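Local coordinates for protein cGAS/DncV-like nucleotidyltransferase in E. coli homolog (Elizabethkingia meningoseptica ATCC 13253 = NBRC 12535, PDB 6E0O) that synthesizes cyclic dinucleotide second messengers, probably in response to phage infection as part of a CBASS antiviral system, at residues L222-P227 against V243-I247. Numbering follows the deposited sequence.
Sequences LVYNVP and VIVKI
The last turn of helix 216-224 runs into residues 225-227, and the whole piece lies against just over one turn of helix 236-252. Leu222 to Tyr224 are helical; Asn225 N donates a hydrogen bond to Leu222 O (3.2 Å) and Val226 N one to Val223 O (3.0 Å), then Val226 (phi/psi -74/127) and Pro227 (-59/147) go extended. The two pieces pair in opposite chain order, obliquely: Val226 CA is 6.4 Å from Val243 CA, Leu222 CA 6.8 Å from Ile247 CA. No hydrogen bond crosses; the join is apolar and buries 324 Å².

Start at Val243, chi1 t. Its CG1 touches Val223 CG2 at 4.2 Å and Val226 CG2 at 4.3 Å, so it sits against both valines. Ile244 points away and packs on Leu289 of helix 275-289, while Val245 meets Trp286 of that helix. Lys246 comes back toward the contact: Val226 CG1 lies 4.2 Å from Lys246 CG, and Pro227 CD is 3.7 Å from Lys246 CE. The aliphatic chain thus covers this edge, its NZ salt-bridged to Asp250. Ile247, one turn after Val243 (backbone hydrogen bond Ile247 N to Val243 O, 3.0 Å), adopts m,t. Its CG1 reaches Val226 CG2 at 3.7 Å, and its CD1 lies 3.9 Å from Leu222 CB and 4.3 Å from Val223 CG2.

Behind Val223 stands helix 188-205, whose Lys197 is a probable GTP-binding residue, but the bound linear dinucleotide lies about 15 Å from the nearest atom of this contact. The i, i+3, i+4 face of helix 236-252 packs on the end of helix 216-224 and its extended continuation, within the helical part following this CD-NTase's nucleotidyltransferase sheet.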
ATOM      1  N   LEU A 222      -1.846   5.706   9.471  1.00 10.28           N
ATOM      2  CA  LEU A 222      -1.581   6.189  10.824  1.00 11.23           C
ATOM      3  C   LEU A 222      -0.599   7.349  10.797  1.00 10.40           C
ATOM      4  O   LEU A 222      -0.840   8.394  11.410  1.00 11.27           O
ATOM      5  CB  LEU A 222      -1.027   5.071  11.700  1.00 10.43           C
ATOM      6  CG  LEU A 222      -1.983   3.925  12.024  1.00 11.70           C
ATOM      7  CD1 LEU A 222      -1.201   2.795  12.692  1.00 13.05           C
ATOM      8  CD2 LEU A 222      -3.125   4.392  12.892  1.00 12.08           C
ATOM      9  N   VAL A 223       0.534   7.178  10.110  1.00 10.27           N
ATOM     10  CA  VAL A 223       1.532   8.242  10.093  1.00 10.14           C
ATOM     11  C   VAL A 223       0.985   9.471   9.377  1.00 10.31           C
ATOM     12  O   VAL A 223       1.338  10.605   9.721  1.00 10.86           O
ATOM     13  CB  VAL A 223       2.852   7.732   9.485  1.00 10.79           C
ATOM     14  CG1 VAL A 223       3.907   8.815   9.534  1.00 11.21           C
ATOM     15  CG2 VAL A 223       3.341   6.487  10.217  1.00 11.58           C
ATOM     16  N   TYR A 224       0.114   9.269   8.390  1.00 10.03           N
ATOM     17  CA  TYR A 224      -0.447  10.374   7.628  1.00 11.01           C
ATOM     18  C   TYR A 224      -1.200  11.341   8.530  1.00 11.67           C
ATOM     19  O   TYR A 224      -1.244  12.545   8.251  1.00 11.66           O
ATOM     20  CB  TYR A 224      -1.385   9.828   6.533  1.00 11.71           C
ATOM     21  CG  TYR A 224      -1.971  10.922   5.669  1.00 11.56           C
ATOM     22  CD1 TYR A 224      -1.223  11.489   4.652  1.00 11.48           C
ATOM     23  CD2 TYR A 224      -3.249  11.417   5.888  1.00 13.06           C
ATOM     24  CE1 TYR A 224      -1.731  12.513   3.878  1.00 11.98           C
ATOM     25  CE2 TYR A 224      -3.760  12.433   5.120  1.00 13.24           C
ATOM     26  CZ  TYR A 224      -3.002  12.971   4.118  1.00 12.76           C
ATOM     27  OH  TYR A 224      -3.516  13.990   3.355  1.00 13.84           O
ATOM     28  N   ASN A 225      -1.808  10.841   9.602  1.00 11.05           N
ATOM     29  CA  ASN A 225      -2.611  11.674  10.488  1.00 11.40           C
ATOM     30  C   ASN A 225      -1.790  12.388  11.553  1.00 11.53           C
ATOM     31  O   ASN A 225      -2.350  13.188  12.315  1.00 13.66           O
ATOM     32  CB  ASN A 225      -3.735  10.848  11.121  1.00 12.26           C
ATOM     33  CG  ASN A 225      -4.863  10.560  10.143  1.00 12.56           C
ATOM     34  OD1 ASN A 225      -5.863  11.277  10.096  1.00 12.92           O
ATOM     35  ND2 ASN A 225      -4.707   9.507   9.349  1.00 12.34           N
ATOM     36  N   VAL A 226      -0.491  12.143  11.614  1.00 11.50           N
ATOM     37  CA  VAL A 226       0.367  12.919  12.517  1.00 11.16           C
ATOM     38  C   VAL A 226       0.554  14.298  11.933  1.00 11.11           C
ATOM     39  O   VAL A 226       0.950  14.425  10.754  1.00 12.22           O
ATOM     40  CB  VAL A 226       1.715  12.208  12.694  1.00 11.89           C
ATOM     41  CG1 VAL A 226       2.663  13.063  13.530  1.00 12.57           C
ATOM     42  CG2 VAL A 226       1.524  10.843  13.329  1.00 12.58           C
ATOM     43  N   PRO A 227       0.293  15.386  12.667  1.00 12.88           N
ATOM     44  CA  PRO A 227       0.402  16.719  12.075  1.00 13.60           C
ATOM     45  C   PRO A 227       1.798  17.001  11.541  1.00 11.63           C
ATOM     46  O   PRO A 227       2.803  16.544  12.087  1.00 12.41           O
ATOM     47  CB  PRO A 227       0.042  17.659  13.227  1.00 16.24           C
ATOM     48  CG  PRO A 227      -0.883  16.828  14.089  1.00 17.77           C
ATOM     49  CD  PRO A 227      -0.271  15.443  14.036  1.00 14.30           C
ATOM     50  N   VAL A 243       6.175  10.808  16.248  1.00 11.16           N
ATOM     51  CA  VAL A 243       5.187  10.043  15.491  1.00 10.73           C
ATOM     52  C   VAL A 243       4.566   8.965  16.364  1.00 11.03           C
ATOM     53  O   VAL A 243       3.338   8.814  16.418  1.00 11.27           O
ATOM     54  CB  VAL A 243       5.849   9.442  14.236  1.00 11.40           C
ATOM     55  CG1 VAL A 243       4.983   8.344  13.626  1.00 11.88           C
ATOM     56  CG2 VAL A 243       6.100  10.526  13.197  1.00 12.18           C
ATOM     57  N   ILE A 244       5.407   8.181  17.042  1.00 11.02           N
ATOM     58  CA  ILE A 244       4.895   7.078  17.852  1.00 11.30           C
ATOM     59  C   ILE A 244       4.033   7.614  18.991  1.00 10.83           C
ATOM     60  O   ILE A 244       2.925   7.121  19.243  1.00 11.76           O
ATOM     61  CB  ILE A 244       6.045   6.186  18.357  1.00 12.33           C
ATOM     62  CG1 ILE A 244       6.741   5.504  17.173  1.00 11.92           C
ATOM     63  CG2 ILE A 244       5.521   5.177  19.361  1.00 13.44           C
ATOM     64  CD1 ILE A 244       8.036   4.784  17.520  1.00 13.33           C
ATOM     65  N   VAL A 245       4.532   8.632  19.704  1.00 11.41           N
ATOM     66  CA  VAL A 245       3.777   9.178  20.830  1.00 12.72           C
ATOM     67  C   VAL A 245       2.444   9.744  20.354  1.00 11.16           C
ATOM     68  O   VAL A 245       1.401   9.539  20.988  1.00 12.57           O
ATOM     69  CB  VAL A 245       4.605  10.244  21.570  1.00 14.50           C
ATOM     70  CG1 VAL A 245       3.738  10.977  22.598  1.00 16.42           C
ATOM     71  CG2 VAL A 245       5.811   9.614  22.243  1.00 16.80           C
ATOM     72  N   LYS A 246       2.449  10.468  19.231  1.00 12.09           N
ATOM     73  CA  LYS A 246       1.212  11.079  18.755  1.00 11.92           C
ATOM     74  C   LYS A 246       0.170  10.023  18.396  1.00 10.96           C
ATOM     75  O   LYS A 246      -0.997  10.134  18.787  1.00 12.24           O
ATOM     76  CB  LYS A 246       1.499  11.986  17.560  1.00 11.93           C
ATOM     77  CG  LYS A 246       0.263  12.644  16.954  1.00 12.99           C
ATOM     78  CD  LYS A 246      -0.538  13.452  17.950  1.00 14.98           C
ATOM     79  CE  LYS A 246      -1.623  14.275  17.261  1.00 18.08           C
ATOM     80  NZ  LYS A 246      -2.698  14.690  18.220  1.00 20.71           N
ATOM     81  N   ILE A 247       0.565   8.990  17.646  1.00 11.67           N
ATOM     82  CA  ILE A 247      -0.396   7.953  17.275  1.00 11.69           C
ATOM     83  C   ILE A 247      -0.904   7.238  18.522  1.00 10.67           C
ATOM     84  O   ILE A 247      -2.105   7.016  18.689  1.00 11.05           O
ATOM     85  CB  ILE A 247       0.224   6.971  16.264  1.00 10.91           C
ATOM     86  CG1 ILE A 247       0.557   7.689  14.960  1.00 11.25           C
ATOM     87  CG2 ILE A 247      -0.720   5.803  15.998  1.00 11.07           C
ATOM     88  CD1 ILE A 247       1.501   6.921  14.054  1.00 11.18           C
TER